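Local coordinates for single-stranded DNA-binding protein (Enterobacter phage Enc34, PDB 5ODK) that binds single-stranded DNA through an OB-fold domain and is thought to serve phage DNA replication, at residues P8-K13 with K64-E69; L53-D58 with L90-G95. All blocks are in the same frame, centred on the assembly; numbering follows the deposited sequence.

Interaction 1 of 2, residues P8-K13 with K64-E69; sequences PAKKVK and KKIIDE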
ATOM      1  N   PRO A   8       0.839  14.813  10.299  1.00 21.66           N
ATOM      2  CA  PRO A   8      -0.348  14.011  10.641  1.00 21.58           C
ATOM      3  C   PRO A   8      -1.632  14.812  10.741  1.00 19.78           C
ATOM      4  O   PRO A   8      -1.623  15.924  11.293  1.00 23.61           O
ATOM      5  CB  PRO A   8       0.015  13.368  11.990  1.00 23.29           C
ATOM      6  CG  PRO A   8       1.507  13.409  12.040  1.00 26.08           C
ATOM      7  CD  PRO A   8       1.917  14.645  11.294  1.00 22.89           C
ATOM      8  N   ALA A   9      -2.724  14.227  10.240  1.00 19.85           N
ATOM      9  CA  ALA A   9      -4.061  14.754  10.447  1.00 19.85           C
ATOM     10  C   ALA A   9      -4.832  13.919  11.505  1.00 21.13           C
ATOM     11  O   ALA A   9      -5.481  14.480  12.382  1.00 25.50           O
ATOM     12  CB  ALA A   9      -4.816  14.813   9.139  1.00 21.33           C
ATOM     13  N   LYS A  10      -4.744  12.593  11.425  1.00 19.60           N
ATOM     14  CA  LYS A  10      -5.485  11.703  12.326  1.00 21.98           C
ATOM     15  C   LYS A  10      -4.703  10.410  12.480  1.00 21.06           C
ATOM     16  O   LYS A  10      -4.364   9.789  11.493  1.00 19.87           O
ATOM     17  CB  LYS A  10      -6.887  11.403  11.748  1.00 24.68           C
ATOM     18  CG  LYS A  10      -7.804  10.486  12.582  1.00 28.77           C
ATOM     19  CD  LYS A  10      -8.276  11.134  13.883  1.00 33.47           C
ATOM     20  CE  LYS A  10      -9.099  10.169  14.745  1.00 35.84           C
ATOM     21  NZ  LYS A  10      -9.524  10.748  16.056  1.00 36.45           N
ATOM     22  N   LYS A  11      -4.437   9.996  13.711  1.00 20.23           N
ATOM     23  CA  LYS A  11      -3.782   8.728  14.039  1.00 21.30           C
ATOM     24  C   LYS A  11      -4.854   7.765  14.603  1.00 20.87           C
ATOM     25  O   LYS A  11      -5.658   8.143  15.462  1.00 24.02           O
ATOM     26  CB  LYS A  11      -2.640   9.013  15.035  1.00 26.09           C
ATOM     27  CG  LYS A  11      -1.732   7.838  15.384  1.00 26.80           C
ATOM     28  CD  LYS A  11      -0.534   8.299  16.222  1.00 31.75           C
ATOM     29  CE  LYS A  11       0.405   7.156  16.607  1.00 30.40           C
ATOM     30  NZ  LYS A  11       0.951   6.492  15.387  1.00 26.97           N
ATOM     31  N   VAL A  12      -4.904   6.547  14.075  1.00 18.69           N
ATOM     32  CA  VAL A  12      -5.800   5.475  14.568  1.00 20.36           C
ATOM     33  C   VAL A  12      -4.988   4.209  14.805  1.00 17.74           C
ATOM     34  O   VAL A  12      -3.805   4.180  14.437  1.00 17.49           O
ATOM     35  CB  VAL A  12      -6.955   5.188  13.595  1.00 20.72           C
ATOM     36  CG1 VAL A  12      -7.796   6.430  13.402  1.00 23.16           C
ATOM     37  CG2 VAL A  12      -6.431   4.683  12.246  1.00 19.30           C
ATOM     38  N   LYS A  13      -5.591   3.148  15.338  1.00 19.20           N
ATOM     39  CA  LYS A  13      -4.881   1.873  15.491  1.00 17.76           C
ATOM     40  C   LYS A  13      -4.307   1.492  14.122  1.00 16.33           C
ATOM     41  O   LYS A  13      -5.009   1.441  13.120  1.00 15.79           O
ATOM     42  CB  LYS A  13      -5.790   0.757  16.012  1.00 19.53           C
ATOM     43  CG  LYS A  13      -5.081  -0.580  16.153  1.00 20.63           C
ATOM     44  CD  LYS A  13      -5.943  -1.634  16.799  1.00 25.38           C
ATOM     45  CE  LYS A  13      -5.132  -2.899  17.018  1.00 29.84           C
ATOM     46  NZ  LYS A  13      -5.785  -3.784  18.008  1.00 37.03           N
ATOM     47  N   LYS A  64      -8.975   1.159   7.480  1.00 14.06           N
ATOM     48  CA  LYS A  64      -9.702   0.813   6.269  1.00 14.34           C
ATOM     49  C   LYS A  64     -10.827   1.812   6.004  1.00 14.95           C
ATOM     50  O   LYS A  64     -11.038   2.198   4.868  1.00 15.14           O
ATOM     51  CB  LYS A  64     -10.196  -0.627   6.300  1.00 16.23           C
ATOM     52  CG  LYS A  64     -10.610  -1.138   4.906  1.00 18.12           C
ATOM     53  CD  LYS A  64     -12.096  -1.082   4.779  1.00 19.45           C
ATOM     54  CE  LYS A  64     -12.398  -1.585   3.359  1.00 20.86           C
ATOM     55  NZ  LYS A  64     -13.838  -1.470   3.072  1.00 22.90           N
ATOM     56  N   LYS A  65     -11.546   2.214   7.061  1.00 16.03           N
ATOM     57  CA  LYS A  65     -12.612   3.220   6.925  1.00 18.07           C
ATOM     58  C   LYS A  65     -12.059   4.541   6.355  1.00 15.61           C
ATOM     59  O   LYS A  65     -12.650   5.152   5.460  1.00 17.93           O
ATOM     60  CB  LYS A  65     -13.323   3.413   8.271  1.00 20.49           C
ATOM     61  CG  LYS A  65     -14.434   4.425   8.219  1.00 24.16           C
ATOM     62  CD  LYS A  65     -15.425   4.225   9.349  1.00 28.43           C
ATOM     63  CE  LYS A  65     -16.568   5.191   9.139  1.00 29.51           C
ATOM     64  NZ  LYS A  65     -17.664   4.817  10.045  1.00 30.42           N
ATOM     65  N   ILE A  66     -10.906   4.953   6.863  1.00 14.78           N
ATOM     66  CA  ILE A  66     -10.263   6.142   6.366  1.00 15.02           C
ATOM     67  C   ILE A  66      -9.887   5.963   4.890  1.00 14.02           C
ATOM     68  O   ILE A  66     -10.052   6.860   4.072  1.00 15.25           O
ATOM     69  CB  ILE A  66      -9.004   6.454   7.224  1.00 15.95           C
ATOM     70  CG1 ILE A  66      -9.441   7.012   8.593  1.00 16.97           C
ATOM     71  CG2 ILE A  66      -8.105   7.452   6.508  1.00 17.57           C
ATOM     72  CD1 ILE A  66      -8.346   7.151   9.625  1.00 19.10           C
ATOM     73  N   ILE A  67      -9.330   4.799   4.558  1.00 13.52           N
ATOM     74  CA  ILE A  67      -8.982   4.521   3.150  1.00 13.17           C
ATOM     75  C   ILE A  67     -10.209   4.650   2.256  1.00 13.47           C
ATOM     76  O   ILE A  67     -10.126   5.298   1.199  1.00 13.91           O
ATOM     77  CB  ILE A  67      -8.330   3.118   3.024  1.00 14.69           C
ATOM     78  CG1 ILE A  67      -6.908   3.159   3.565  1.00 14.78           C
ATOM     79  CG2 ILE A  67      -8.337   2.637   1.571  1.00 14.56           C
ATOM     80  CD1 ILE A  67      -6.322   1.789   3.838  1.00 16.88           C
ATOM     81  N   ASP A  68     -11.356   4.103   2.688  1.00 14.10           N
ATOM     82  CA  ASP A  68     -12.555   4.230   1.868  1.00 14.47           C
ATOM     83  C   ASP A  68     -12.934   5.704   1.664  1.00 12.92           C
ATOM     84  O   ASP A  68     -13.317   6.121   0.569  1.00 15.42           O
ATOM     85  CB  ASP A  68     -13.702   3.440   2.476  1.00 15.87           C
ATOM     86  CG  ASP A  68     -13.568   1.941   2.332  1.00 17.58           C
ATOM     87  OD1 ASP A  68     -12.777   1.448   1.497  1.00 21.68           O
ATOM     88  OD2 ASP A  68     -14.328   1.238   3.039  1.00 20.54           O
ATOM     89  N   GLU A  69     -12.842   6.481   2.734  1.00 13.31           N
ATOM     90  CA  GLU A  69     -13.142   7.915   2.670  1.00 14.69           C
ATOM     91  C   GLU A  69     -12.203   8.648   1.716  1.00 14.95           C
ATOM     92  O   GLU A  69     -12.590   9.476   0.927  1.00 15.41           O
ATOM     93  CB  GLU A  69     -13.087   8.529   4.055  1.00 15.77           C
ATOM     94  CG  GLU A  69     -14.233   8.037   4.931  1.00 18.98           C
ATOM     95  CD  GLU A  69     -14.076   8.210   6.417  1.00 20.16           C
ATOM     96  OE1 GLU A  69     -13.075   8.754   6.887  1.00 22.41           O
ATOM     97  OE2 GLU A  69     -15.013   7.796   7.137  1.00 21.54           O
TER
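Val12 and Ile66 meet tip to tip where strand 8-12, paired with strand 15-18 at one end of the sheet of this OB-fold protein, passes near helix 61-76. The contact is apolar and small, burying 87 Å² in all, and no hydrogen bond or salt bridge joins 8-13 to 64-69. Ile66 supplies its outermost methyl: CD1 stands 3.9 Å from Val12 CG1 and 4.1 Å from Val12 CG2, so it faces both branches of the valine. The helix places it there by turning CG1 of Ile66 anti to its carbonyl carbon (chi1 -74°) and extending the chain beyond (chi2 170°), which sends CD1 straight out to the strand. Lys10 adds a marginal contact, its CG lying 4.5 Å from Ile66 CD1; its CB starts toward the helix, but the chain bends at chi2 (69°) and carries the ammonium away. Lys10 and Val12 alternate with Lys11, whose side chain leaves from the other face of the strand. The apolar patch continues beyond the pair: Val12 also rests on Ala62 and Ile63 one turn earlier in the helix, and Ile66 on Leu17 of the neighbouring strand 15-18. In the backbone, Ala9 and Lys10 both face Leu17 in a classic beta bulge whose second residue, Lys10, is also the one that brushes Ile66. The one salt bridge here lies within the helix segment. Lys64 and Asp68, one turn apart on a flank turned from the strand, form it beside the backbone bond from Asp68 N to Lys64 O (2.9 Å), and the same lysine makes a cation-pi contact with Trp109, outside both segments. The bridge closes with Lys64 NZ 2.8 Å from Asp68 OD2, on the syn lone pair of that oxygen.

Interaction 2 of 2, residues L53-D58 with L90-G95; sequences LLMPKD and LFIKDG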
ATOM      1  N   LEU A  53       0.026  -5.431  -0.050  1.00 11.33           N
ATOM      2  CA  LEU A  53      -0.053  -5.353   1.414  1.00 11.92           C
ATOM      3  C   LEU A  53      -1.277  -6.115   1.854  1.00 12.32           C
ATOM      4  O   LEU A  53      -2.385  -5.869   1.350  1.00 14.72           O
ATOM      5  CB  LEU A  53      -0.111  -3.912   1.870  1.00 12.77           C
ATOM      6  CG  LEU A  53       1.008  -3.009   1.355  1.00 12.92           C
ATOM      7  CD1 LEU A  53       0.726  -1.570   1.720  1.00 14.82           C
ATOM      8  CD2 LEU A  53       2.394  -3.401   1.867  1.00 13.70           C
ATOM      9  N   LEU A  54      -1.095  -7.069   2.765  1.00 12.84           N
ATOM     10  CA  LEU A  54      -2.163  -7.856   3.312  1.00 12.39           C
ATOM     11  C   LEU A  54      -2.462  -7.307   4.686  1.00 12.76           C
ATOM     12  O   LEU A  54      -1.645  -7.407   5.618  1.00 13.25           O
ATOM     13  CB  LEU A  54      -1.729  -9.304   3.370  1.00 13.98           C
ATOM     14  CG  LEU A  54      -1.321  -9.903   2.042  1.00 15.19           C
ATOM     15  CD1 LEU A  54      -0.818 -11.310   2.251  1.00 17.17           C
ATOM     16  CD2 LEU A  54      -2.446  -9.875   1.010  1.00 16.72           C
ATOM     17  N   MET A  55      -3.627  -6.668   4.821  1.00 13.61           N
ATOM     18  CA  MET A  55      -3.934  -5.906   6.012  1.00 14.10           C
ATOM     19  C   MET A  55      -4.999  -6.657   6.826  1.00 14.05           C
ATOM     20  O   MET A  55      -6.149  -6.757   6.397  1.00 14.13           O
ATOM     21  CB  MET A  55      -4.400  -4.514   5.584  1.00 16.24           C
ATOM     22  CG  MET A  55      -4.690  -3.604   6.723  1.00 17.14           C
ATOM     23  SD  MET A  55      -4.849  -1.895   6.174  1.00 17.96           S
ATOM     24  CE  MET A  55      -6.483  -1.910   5.479  1.00 17.30           C
ATOM     25  N   PRO A  56      -4.641  -7.210   8.014  1.00 12.91           N
ATOM     26  CA  PRO A  56      -5.636  -7.973   8.801  1.00 14.25           C
ATOM     27  C   PRO A  56      -6.870  -7.153   9.144  1.00 15.00           C
ATOM     28  O   PRO A  56      -6.790  -6.072   9.730  1.00 16.08           O
ATOM     29  CB  PRO A  56      -4.857  -8.384  10.032  1.00 15.07           C
ATOM     30  CG  PRO A  56      -3.440  -8.505   9.546  1.00 15.65           C
ATOM     31  CD  PRO A  56      -3.281  -7.369   8.562  1.00 14.63           C
ATOM     32  N   LYS A  57      -8.021  -7.678   8.754  1.00 14.94           N
ATOM     33  CA  LYS A  57      -9.275  -6.939   8.953  1.00 14.76           C
ATOM     34  C   LYS A  57      -9.554  -6.630  10.415  1.00 16.21           C
ATOM     35  O   LYS A  57     -10.025  -5.538  10.732  1.00 19.57           O
ATOM     36  CB  LYS A  57     -10.449  -7.730   8.392  1.00 15.90           C
ATOM     37  CG  LYS A  57     -10.445  -7.906   6.883  1.00 15.06           C
ATOM     38  CD  LYS A  57     -11.661  -8.676   6.422  1.00 17.06           C
ATOM     39  CE  LYS A  57     -11.803  -8.756   4.911  1.00 16.47           C
ATOM     40  NZ  LYS A  57     -12.970  -9.601   4.559  1.00 18.27           N
ATOM     41  N   ASP A  58      -9.266  -7.586  11.298  1.00 16.74           N
ATOM     42  CA  ASP A  58      -9.660  -7.475  12.697  1.00 19.24           C
ATOM     43  C   ASP A  58      -8.898  -6.416  13.446  1.00 18.03           C
ATOM     44  O   ASP A  58      -9.386  -5.950  14.438  1.00 22.50           O
ATOM     45  CB  ASP A  58      -9.634  -8.834  13.417  1.00 22.95           C
ATOM     46  CG  ASP A  58      -8.252  -9.464  13.544  1.00 25.36           C
ATOM     47  OD1 ASP A  58      -7.268  -9.045  12.902  1.00 24.78           O
ATOM     48  OD2 ASP A  58      -8.177 -10.449  14.319  1.00 35.33           O
ATOM     49  N   LEU A  90     -10.579  -0.672  -7.834  1.00 13.87           N
ATOM     50  CA  LEU A  90      -9.899   0.006  -6.727  1.00 13.10           C
ATOM     51  C   LEU A  90      -8.629  -0.750  -6.322  1.00 12.55           C
ATOM     52  O   LEU A  90      -8.530  -1.960  -6.483  1.00 14.79           O
ATOM     53  CB  LEU A  90     -10.833   0.101  -5.496  1.00 12.99           C
ATOM     54  CG  LEU A  90     -12.161   0.788  -5.693  1.00 14.59           C
ATOM     55  CD1 LEU A  90     -12.984   0.701  -4.405  1.00 16.65           C
ATOM     56  CD2 LEU A  90     -11.986   2.208  -6.180  1.00 15.16           C
ATOM     57  N   PHE A  91      -7.725  -0.013  -5.689  1.00 12.01           N
ATOM     58  CA  PHE A  91      -6.461  -0.612  -5.226  1.00 12.38           C
ATOM     59  C   PHE A  91      -6.621  -1.508  -4.003  1.00 12.37           C
ATOM     60  O   PHE A  91      -5.646  -2.141  -3.596  1.00 13.51           O
ATOM     61  CB  PHE A  91      -5.411   0.476  -4.929  1.00 12.91           C
ATOM     62  CG  PHE A  91      -5.742   1.406  -3.781  1.00 12.59           C
ATOM     63  CD1 PHE A  91      -5.491   1.036  -2.486  1.00 13.60           C
ATOM     64  CD2 PHE A  91      -6.270   2.673  -4.016  1.00 13.37           C
ATOM     65  CE1 PHE A  91      -5.760   1.887  -1.433  1.00 13.69           C
ATOM     66  CE2 PHE A  91      -6.534   3.534  -2.973  1.00 13.94           C
ATOM     67  CZ  PHE A  91      -6.249   3.147  -1.673  1.00 14.28           C
ATOM     68  N   ILE A  92      -7.803  -1.495  -3.368  1.00 12.54           N
ATOM     69  CA  ILE A  92      -8.047  -2.294  -2.162  1.00 12.72           C
ATOM     70  C   ILE A  92      -9.165  -3.274  -2.484  1.00 12.85           C
ATOM     71  O   ILE A  92     -10.189  -2.884  -3.032  1.00 14.96           O
ATOM     72  CB  ILE A  92      -8.343  -1.435  -0.936  1.00 13.38           C
ATOM     73  CG1 ILE A  92      -8.521  -2.300   0.326  1.00 15.15           C
ATOM     74  CG2 ILE A  92      -9.530  -0.492  -1.145  1.00 16.08           C
ATOM     75  CD1 ILE A  92      -8.483  -1.520   1.634  1.00 17.06           C
ATOM     76  N   LYS A  93      -8.953  -4.537  -2.146  1.00 12.62           N
ATOM     77  CA  LYS A  93      -9.871  -5.616  -2.427  1.00 14.76           C
ATOM     78  C   LYS A  93     -10.066  -6.493  -1.194  1.00 13.29           C
ATOM     79  O   LYS A  93      -9.298  -6.422  -0.223  1.00 14.18           O
ATOM     80  CB  LYS A  93      -9.363  -6.455  -3.635  1.00 16.49           C
ATOM     81  CG  LYS A  93      -9.440  -5.672  -4.943  1.00 19.69           C
ATOM     82  CD  LYS A  93      -9.004  -6.374  -6.228  1.00 20.87           C
ATOM     83  CE  LYS A  93      -9.409  -5.524  -7.433  1.00 24.62           C
ATOM     84  NZ  LYS A  93      -8.971  -6.166  -8.683  1.00 33.09           N
ATOM     85  N   ASP A  94     -11.134  -7.283  -1.201  1.00 15.94           N
ATOM     86  CA  ASP A  94     -11.506  -8.122  -0.070  1.00 15.33           C
ATOM     87  C   ASP A  94     -10.868  -9.512  -0.219  1.00 14.34           C
ATOM     88  O   ASP A  94     -11.232 -10.281  -1.113  1.00 15.35           O
ATOM     89  CB  ASP A  94     -13.033  -8.207  -0.022  1.00 17.25           C
ATOM     90  CG  ASP A  94     -13.550  -8.972   1.173  1.00 17.94           C
ATOM     91  OD1 ASP A  94     -12.814  -9.746   1.803  1.00 17.60           O
ATOM     92  OD2 ASP A  94     -14.750  -8.840   1.427  1.00 26.38           O
ATOM     93  N   GLY A  95      -9.905  -9.815   0.648  1.00 13.67           N
ATOM     94  CA  GLY A  95      -9.242 -11.091   0.600  1.00 13.86           C
ATOM     95  C   GLY A  95     -10.113 -12.319   0.777  1.00 13.98           C
ATOM     96  O   GLY A  95      -9.780 -13.397   0.332  1.00 16.45           O
TER
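One flat group is the carboxylate of Asp94, which Lys57 meets; a second is the indole of Trp109, from outside the segments, which makes a cation-pi contact with Lys57 and touches Met55. The side chains of Lys57 and Asp94 cross at about a right angle. Lys57 NZ reaches Asp94 OD1 at 2.8 Å obliquely, 42° out of the carboxylate plane. Asp94 OD2 lies 3.7 Å from Lys57 NZ, so the salt bridge is monodentate, through OD1. The stronger polar partner of Lys57 NZ is Asp96 OD2, so the ammonium bridges two acids. OD1 of Asp94 also accepts the backbone N-H of Asp96, a second bond that fixes the carboxylate's rotation. Lys57 spans the gap with a chain extended beyond CG, while Asp94 holds its CG anti to the backbone N (chi1 -176°) and swings the acid toward it. Away from the ion pair, Met55 CE and Ile92 CD1 lie 4.4 Å apart, a loose apolar contact. No hydrogen bond between backbones joins 53-58 to 90-95; each strand pairs instead with 108-115. The ammonium is probably stabilised as a cation, and its single charge probably offsets part of the repulsion between the two aspartates.

How the interactions relate
Helix 61-76 joins the two contacts, whose centres are about 14 Å apart: it follows strand 49-56 in the chain and precedes strand 92-94. Interaction 1 uses its Ile66 side, and the neighbouring residues pack on interaction 2. Ile67 CG2 lies 3.9 Å from Phe91 CZ, and Lys64 CG is 3.9 Å from Ile92 CD1. Met55 CE touches both Lys64 CB (4.0 Å) and Ile67 CD1 (4.1 Å). Trp109 makes cation-pi contacts with both Lys64 of interaction 1 and Lys57 of interaction 2. Lys13, at the end of 8-13, binds magnesium in a structure of this protein, although none is bound here. The side chain of Lys13 is about 10 Å from that of Met55.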